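Local atomic coordinates of glycoside Hydrolase (Bacteroides plebeius, PDB entry 5T3B), a protein that probably hydrolyses glycosidic bonds of agarose-type polysaccharides, as a glycoside hydrolase family 50 enzyme from a human gut bacterium. Residues S144-F156 and A175-L187. Sequence-based numbering, arbitrary orientation.
Sequences SVDDWVAKSQKQF and AVNDYNKSASSPL
Tyr179 is the knob of this helix crossing, its side chain seated among Asp146, Val149, Ala150 and Gln153 where helical segments 145-156 and 175-182 cross at -72°, their axes 9.5 Å apart. The main apolar contact is a CH-pi interaction: CG1 of Val149 stands over one ring face, 3.8 Å from the centroid of the Tyr179 ring. That methyl gets there by lying anti to its own backbone N (chi1 -174°), while CG2 turns to the carbonyl O and CB of Ala175. On the other face of the ring rests CB of Ala183, and OD1 of Asp146 meets the edge in plane. Toward the start of the crossing, Ala175 CB packs tightly against Val145 CG1 (3.4 Å) and touches the edge of the Trp148 ring, whose NE1 bonds to Tyr440. At the far end, Leu187 CD1 reaches the edge of Phe156; both residues also touch Val164 on strand 163-165.

The polar contacts gather at the hydroxyl end of Tyr179 and round Gln153. Tyr179 OH donates to Ser185 O (2.8 Å) in the carbonyl plane, tying the helix to the loop that follows it. Gln153, bent at chi2 (-81°), lays its amide along Ser185 and Pro186, and one water donates to Ala150 O and Gln153 OE1, with a weak third link to Tyr179 OH. A phenylalanine in place of Tyr179 would probably leave Ser185 O without this donor and the loop less firmly tied to the helix. With no direct hydrogen bond between the segments, the crossing rests mainly on apolar and ring packing, and the water links across it are weak.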
ATOM      1  N   SER A 144      23.975  14.860   7.663  1.00 10.16           N
ATOM      2  CA  SER A 144      24.472  13.755   6.827  1.00  9.93           C
ATOM      3  C   SER A 144      23.264  12.907   6.454  1.00  9.74           C
ATOM      4  O   SER A 144      22.198  13.034   7.070  1.00  9.49           O
ATOM      5  CB  SER A 144      25.444  12.887   7.573  1.00  9.60           C
ATOM      6  OG  SER A 144      24.892  12.213   8.661  1.00 10.29           O
ATOM      7  N   VAL A 145      23.471  11.992   5.489  1.00  9.45           N
ATOM      8  CA  VAL A 145      22.439  10.994   5.184  1.00  9.68           C
ATOM      9  C   VAL A 145      22.105  10.144   6.372  1.00  8.76           C
ATOM     10  O   VAL A 145      20.932   9.914   6.688  1.00  9.54           O
ATOM     11  CB  VAL A 145      22.833  10.200   3.939  1.00 10.79           C
ATOM     12  CG1 VAL A 145      21.819   9.086   3.693  1.00 12.71           C
ATOM     13  CG2 VAL A 145      22.947  11.141   2.728  1.00 11.54           C
ATOM     14  N   ASP A 146      23.149   9.664   7.067  1.00 10.17           N
ATOM     15  CA  ASP A 146      22.901   8.896   8.298  1.00 10.87           C
ATOM     16  C   ASP A 146      22.058   9.654   9.329  1.00  8.88           C
ATOM     17  O   ASP A 146      21.135   9.096   9.957  1.00 10.40           O
ATOM     18  CB  ASP A 146      24.261   8.472   8.876  1.00 11.05           C
ATOM     19  CG  ASP A 146      24.167   7.775  10.240  1.00 13.62           C
ATOM     20  OD1 ASP A 146      23.576   6.697  10.333  1.00 15.47           O
ATOM     21  OD2 ASP A 146      24.620   8.334  11.271  1.00 17.29           O
ATOM     22  N   ASP A 147      22.424  10.930   9.521  1.00  8.83           N
ATOM     23  CA  ASP A 147      21.663  11.749  10.457  1.00  9.08           C
ATOM     24  C   ASP A 147      20.189  11.854  10.060  1.00  9.30           C
ATOM     25  O   ASP A 147      19.315  11.839  10.902  1.00  9.87           O
ATOM     26  CB  ASP A 147      22.340  13.132  10.577  1.00 10.98           C
ATOM     27  CG  ASP A 147      21.800  13.987  11.694  1.00 11.30           C
ATOM     28  OD1 ASP A 147      21.716  13.506  12.837  1.00 14.27           O
ATOM     29  OD2 ASP A 147      21.505  15.180  11.398  1.00 12.65           O
ATOM     30  N   TRP A 148      19.967  12.004   8.763  1.00  8.54           N
ATOM     31  CA  TRP A 148      18.616  12.036   8.239  1.00  7.89           C
ATOM     32  C   TRP A 148      17.838  10.742   8.560  1.00  8.05           C
ATOM     33  O   TRP A 148      16.729  10.795   9.073  1.00  8.33           O
ATOM     34  CB  TRP A 148      18.655  12.348   6.763  1.00  8.92           C
ATOM     35  CG  TRP A 148      17.341  12.180   6.043  1.00  8.55           C
ATOM     36  CD1 TRP A 148      16.210  12.933   6.187  1.00  8.70           C
ATOM     37  CD2 TRP A 148      17.004  11.197   5.050  1.00  8.67           C
ATOM     38  NE1 TRP A 148      15.220  12.494   5.356  1.00  8.29           N
ATOM     39  CE2 TRP A 148      15.676  11.422   4.670  1.00  8.40           C
ATOM     40  CE3 TRP A 148      17.720  10.130   4.485  1.00  9.31           C
ATOM     41  CZ2 TRP A 148      15.060  10.633   3.695  1.00  9.66           C
ATOM     42  CZ3 TRP A 148      17.115   9.328   3.537  1.00 10.78           C
ATOM     43  CH2 TRP A 148      15.796   9.571   3.191  1.00 10.57           C
ATOM     44  N   VAL A 149      18.458   9.601   8.318  1.00  7.97           N
ATOM     45  CA  VAL A 149      17.766   8.336   8.618  1.00  8.17           C
ATOM     46  C   VAL A 149      17.526   8.206  10.112  1.00  8.58           C
ATOM     47  O   VAL A 149      16.441   7.837  10.573  1.00  8.91           O
ATOM     48  CB  VAL A 149      18.417   7.084   8.030  1.00  9.08           C
ATOM     49  CG1 VAL A 149      17.511   5.906   8.310  1.00  9.78           C
ATOM     50  CG2 VAL A 149      18.689   7.247   6.547  1.00  9.12           C
ATOM     51  N   ALA A 150      18.556   8.528  10.908  1.00  9.05           N
ATOM     52  CA  ALA A 150      18.422   8.349  12.357  1.00  9.61           C
ATOM     53  C   ALA A 150      17.353   9.240  12.949  1.00  9.34           C
ATOM     54  O   ALA A 150      16.519   8.819  13.783  1.00 11.57           O
ATOM     55  CB  ALA A 150      19.770   8.597  12.987  1.00 11.36           C
ATOM     56  N   LYS A 151      17.408  10.525  12.572  1.00  9.31           N
ATOM     57  CA  LYS A 151      16.408  11.418  13.069  1.00  9.39           C
ATOM     58  C   LYS A 151      15.023  11.036  12.623  1.00  8.93           C
ATOM     59  O   LYS A 151      14.056  11.178  13.376  1.00 10.38           O
ATOM     60  CB  LYS A 151      16.716  12.841  12.623  1.00 10.57           C
ATOM     61  CG  LYS A 151      17.805  13.543  13.426  1.00 12.40           C
ATOM     62  CD  LYS A 151      18.242  14.875  12.757  1.00 12.30           C
ATOM     63  CE  LYS A 151      19.041  15.715  13.739  1.00 13.40           C
ATOM     64  NZ  LYS A 151      19.833  16.744  13.003  1.00 12.44           N
ATOM     65  N   SER A 152      14.961  10.592  11.373  1.00  9.03           N
ATOM     66  CA  SER A 152      13.650  10.162  10.882  1.00  8.94           C
ATOM     67  C   SER A 152      13.089   8.935  11.561  1.00  9.68           C
ATOM     68  O   SER A 152      11.878   8.870  11.860  1.00  9.77           O
ATOM     69  CB  SER A 152      13.736   9.935   9.380  1.00  9.55           C
ATOM     70  OG  SER A 152      14.078  11.113   8.670  1.00  9.43           O
ATOM     71  N   GLN A 153      13.951   7.948  11.814  1.00  9.71           N
ATOM     72  CA  GLN A 153      13.473   6.748  12.519  1.00  9.37           C
ATOM     73  C   GLN A 153      12.887   7.133  13.849  1.00  9.59           C
ATOM     74  O   GLN A 153      11.809   6.645  14.227  1.00  9.51           O
ATOM     75  CB  GLN A 153      14.602   5.749  12.677  1.00 10.45           C
ATOM     76  CG  GLN A 153      14.147   4.402  13.200  1.00 12.83           C
ATOM     77  CD  GLN A 153      13.966   4.336  14.689  1.00 14.14           C
ATOM     78  OE1 GLN A 153      14.549   5.081  15.427  1.00 15.76           O
ATOM     79  NE2 GLN A 153      13.151   3.424  15.123  1.00 19.18           N
ATOM     80  N   LYS A 154      13.514   8.064  14.569  1.00 10.54           N
ATOM     81  CA  LYS A 154      13.017   8.485  15.857  1.00 10.90           C
ATOM     82  C   LYS A 154      11.709   9.286  15.736  1.00 11.05           C
ATOM     83  O   LYS A 154      10.725   9.027  16.378  1.00 12.41           O
ATOM     84  CB  LYS A 154      14.106   9.293  16.579  1.00 13.69           C
ATOM     85  CG  LYS A 154      13.673   9.754  17.944  1.00 17.34           C
ATOM     86  CD  LYS A 154      14.909  10.425  18.639  1.00 22.36           C
ATOM     87  CE  LYS A 154      14.535  11.590  19.524  1.00 33.81           C
ATOM     88  NZ  LYS A 154      13.546  11.320  20.553  1.00 45.78           N
ATOM     89  N   GLN A 155      11.721  10.237  14.820  1.00 10.77           N
ATOM     90  CA  GLN A 155      10.575  11.099  14.537  1.00 11.06           C
ATOM     91  C   GLN A 155       9.325  10.220  14.195  1.00  9.93           C
ATOM     92  O   GLN A 155       8.233  10.454  14.710  1.00 11.69           O
ATOM     93  CB  GLN A 155      10.927  12.047  13.374  1.00 11.94           C
ATOM     94  CG  GLN A 155       9.859  12.924  12.832  1.00 12.98           C
ATOM     95  CD  GLN A 155      10.398  13.750  11.670  1.00 13.80           C
ATOM     96  OE1 GLN A 155      10.762  13.184  10.652  1.00 14.49           O
ATOM     97  NE2 GLN A 155      10.521  15.053  11.832  1.00 16.08           N
ATOM     98  N   PHE A 156       9.548   9.262  13.313  1.00  8.46           N
ATOM     99  CA  PHE A 156       8.476   8.424  12.880  1.00  8.88           C
ATOM    100  C   PHE A 156       7.998   7.522  14.022  1.00  9.14           C
ATOM    101  O   PHE A 156       6.787   7.387  14.221  1.00  8.62           O
ATOM    102  CB  PHE A 156       8.897   7.551  11.680  1.00  8.99           C
ATOM    103  CG  PHE A 156       9.166   8.242  10.402  1.00  9.03           C
ATOM    104  CD1 PHE A 156       8.948   9.583  10.189  1.00 11.17           C
ATOM    105  CD2 PHE A 156       9.745   7.568   9.405  1.00 11.86           C
ATOM    106  CE1 PHE A 156       9.223  10.165   8.995  1.00 11.05           C
ATOM    107  CE2 PHE A 156      10.015   8.142   8.177  1.00 11.72           C
ATOM    108  CZ  PHE A 156       9.741   9.453   7.982  1.00 11.31           C
ATOM    109  N   ALA A 175      20.313   4.394   1.746  1.00  9.95           N
ATOM    110  CA  ALA A 175      20.450   5.124   3.012  1.00  9.48           C
ATOM    111  C   ALA A 175      19.854   4.349   4.155  1.00  8.65           C
ATOM    112  O   ALA A 175      20.463   4.195   5.206  1.00  9.71           O
ATOM    113  CB  ALA A 175      19.816   6.481   2.896  1.00 10.51           C
ATOM    114  N   VAL A 176      18.643   3.872   3.976  1.00  8.77           N
ATOM    115  CA  VAL A 176      17.951   3.134   5.017  1.00  8.63           C
ATOM    116  C   VAL A 176      18.639   1.753   5.231  1.00  8.55           C
ATOM    117  O   VAL A 176      18.796   1.309   6.359  1.00  9.18           O
ATOM    118  CB  VAL A 176      16.486   2.975   4.688  1.00  9.10           C
ATOM    119  CG1 VAL A 176      15.804   2.061   5.653  1.00 10.02           C
ATOM    120  CG2 VAL A 176      15.805   4.337   4.668  1.00  9.95           C
ATOM    121  N   ASN A 177      19.031   1.120   4.136  1.00  8.51           N
ATOM    122  CA  ASN A 177      19.673  -0.169   4.223  1.00  9.10           C
ATOM    123  C   ASN A 177      20.967  -0.096   5.019  1.00  9.18           C
ATOM    124  O   ASN A 177      21.232  -0.909   5.902  1.00 10.68           O
ATOM    125  CB  ASN A 177      19.857  -0.726   2.802  1.00  9.84           C
ATOM    126  CG  ASN A 177      20.179  -2.200   2.777  1.00 10.34           C
ATOM    127  OD1 ASN A 177      21.340  -2.604   2.845  1.00 13.55           O
ATOM    128  ND2 ASN A 177      19.156  -2.994   2.634  1.00 10.50           N
ATOM    129  N   ASP A 178      21.760   0.928   4.730  1.00  9.78           N
ATOM    130  CA  ASP A 178      23.039   1.141   5.436  1.00 11.17           C
ATOM    131  C   ASP A 178      22.757   1.412   6.921  1.00 10.35           C
ATOM    132  O   ASP A 178      23.442   0.875   7.838  1.00 13.21           O
ATOM    133  CB  ASP A 178      23.785   2.354   4.858  1.00 12.66           C
ATOM    134  CG  ASP A 178      24.422   2.095   3.503  1.00 14.76           C
ATOM    135  OD1 ASP A 178      24.545   0.932   3.098  1.00 18.59           O
ATOM    136  OD2 ASP A 178      24.803   3.090   2.852  1.00 18.69           O
ATOM    137  N   TYR A 179      21.788   2.270   7.207  1.00  9.38           N
ATOM    138  CA  TYR A 179      21.435   2.595   8.572  1.00  9.24           C
ATOM    139  C   TYR A 179      21.011   1.362   9.375  1.00  9.64           C
ATOM    140  O   TYR A 179      21.440   1.149  10.493  1.00 11.22           O
ATOM    141  CB  TYR A 179      20.364   3.687   8.614  1.00 10.60           C
ATOM    142  CG  TYR A 179      19.752   3.901   9.972  1.00 11.37           C
ATOM    143  CD1 TYR A 179      20.301   4.786  10.889  1.00 13.22           C
ATOM    144  CD2 TYR A 179      18.623   3.184  10.317  1.00 12.31           C
ATOM    145  CE1 TYR A 179      19.656   4.895  12.163  1.00 13.26           C
ATOM    146  CE2 TYR A 179      17.976   3.285  11.503  1.00 14.84           C
ATOM    147  CZ  TYR A 179      18.475   4.124  12.411  1.00 15.81           C
ATOM    148  OH  TYR A 179      17.861   4.213  13.683  1.00 22.35           O
ATOM    149  N   ASN A 180      20.157   0.549   8.794  1.00 10.23           N
ATOM    150  CA  ASN A 180      19.649  -0.593   9.513  1.00 10.28           C
ATOM    151  C   ASN A 180      20.692  -1.624   9.834  1.00 11.22           C
ATOM    152  O   ASN A 180      20.583  -2.296  10.845  1.00 13.70           O
ATOM    153  CB  ASN A 180      18.511  -1.241   8.720  1.00  9.91           C
ATOM    154  CG  ASN A 180      17.232  -0.476   8.746  1.00 10.02           C
ATOM    155  OD1 ASN A 180      17.018   0.399   9.594  1.00 11.01           O
ATOM    156  ND2 ASN A 180      16.352  -0.776   7.816  1.00  9.27           N
ATOM    157  N   LYS A 181      21.736  -1.683   9.030  1.00 11.80           N
ATOM    158  CA  LYS A 181      22.809  -2.651   9.296  1.00 14.14           C
ATOM    159  C   LYS A 181      23.529  -2.359  10.587  1.00 16.95           C
ATOM    160  O   LYS A 181      23.940  -3.280  11.297  1.00 22.21           O
ATOM    161  CB  LYS A 181      23.815  -2.681   8.163  1.00 18.63           C
ATOM    162  CG  LYS A 181      23.333  -3.442   6.971  1.00 21.44           C
ATOM    163  CD  LYS A 181      24.422  -3.266   5.927  1.00 29.91           C
ATOM    164  CE  LYS A 181      24.245  -3.998   4.692  1.00 36.48           C
ATOM    165  NZ  LYS A 181      25.267  -3.428   3.789  1.00 36.82           N
ATOM    166  N   SER A 182      23.687  -1.080  10.942  1.00 16.97           N
ATOM    167  CA  SER A 182      24.408  -0.788  12.211  1.00 20.80           C
ATOM    168  C   SER A 182      23.573  -0.353  13.365  1.00 16.76           C
ATOM    169  O   SER A 182      24.042  -0.341  14.520  1.00 20.59           O
ATOM    170  CB  SER A 182      25.553   0.146  12.018  1.00 27.19           C
ATOM    171  OG  SER A 182      25.001   1.275  11.440  1.00 28.41           O
ATOM    172  N   ALA A 183      22.318   0.005  13.101  1.00 20.26           N
ATOM    173  CA  ALA A 183      21.466   0.614  14.127  1.00 21.21           C
ATOM    174  C   ALA A 183      20.868  -0.476  14.987  1.00 20.24           C
ATOM    175  O   ALA A 183      20.695  -1.612  14.540  1.00 27.91           O
ATOM    176  CB  ALA A 183      20.356   1.446  13.502  1.00 24.26           C
ATOM    177  N   SER A 184      20.578  -0.134  16.223  1.00 25.95           N
ATOM    178  CA  SER A 184      19.837  -1.034  17.060  1.00 25.81           C
ATOM    179  C   SER A 184      18.333  -0.874  16.910  1.00 23.19           C
ATOM    180  O   SER A 184      17.601  -1.793  17.279  1.00 26.77           O
ATOM    181  CB  SER A 184      20.345  -0.923  18.519  1.00 31.30           C
ATOM    182  OG  SER A 184      20.216   0.411  18.918  1.00 39.14           O
ATOM    183  N   SER A 185      17.867   0.256  16.347  1.00 22.37           N
ATOM    184  CA  SER A 185      16.474   0.465  16.111  1.00 19.05           C
ATOM    185  C   SER A 185      16.220   0.714  14.580  1.00 16.67           C
ATOM    186  O   SER A 185      16.470   1.786  14.033  1.00 17.23           O
ATOM    187  CB  SER A 185      15.958   1.633  16.900  1.00 28.23           C
ATOM    188  OG  SER A 185      16.252   1.424  18.263  1.00 40.44           O
ATOM    189  N   PRO A 186      15.657  -0.306  13.912  1.00 12.84           N
ATOM    190  CA  PRO A 186      15.553  -0.210  12.466  1.00 12.33           C
ATOM    191  C   PRO A 186      14.387   0.664  12.027  1.00 10.99           C
ATOM    192  O   PRO A 186      13.408   0.868  12.731  1.00 12.86           O
ATOM    193  CB  PRO A 186      15.254  -1.654  12.006  1.00 14.66           C
ATOM    194  CG  PRO A 186      14.568  -2.232  13.170  1.00 17.23           C
ATOM    195  CD  PRO A 186      15.185  -1.599  14.398  1.00 18.56           C
ATOM    196  N   LEU A 187      14.505   1.126  10.795  1.00 10.12           N
ATOM    197  CA  LEU A 187      13.398   1.691  10.058  1.00 10.18           C
ATOM    198  C   LEU A 187      13.146   0.671   8.927  1.00  9.35           C
ATOM    199  O   LEU A 187      13.902   0.615   7.958  1.00 10.04           O
ATOM    200  CB  LEU A 187      13.813   3.053   9.509  1.00 10.56           C
ATOM    201  CG  LEU A 187      12.744   3.797   8.740  1.00 10.21           C
ATOM    202  CD1 LEU A 187      11.477   3.906   9.512  1.00 12.74           C
ATOM    203  CD2 LEU A 187      13.250   5.159   8.318  1.00 12.91           C
TER
HETATM  204  O   HOH W   1      16.901   6.779  15.614  1.00 24.61           O
HETATM  205  O   HOH W   2      10.765   1.615  14.528  1.00 25.42           O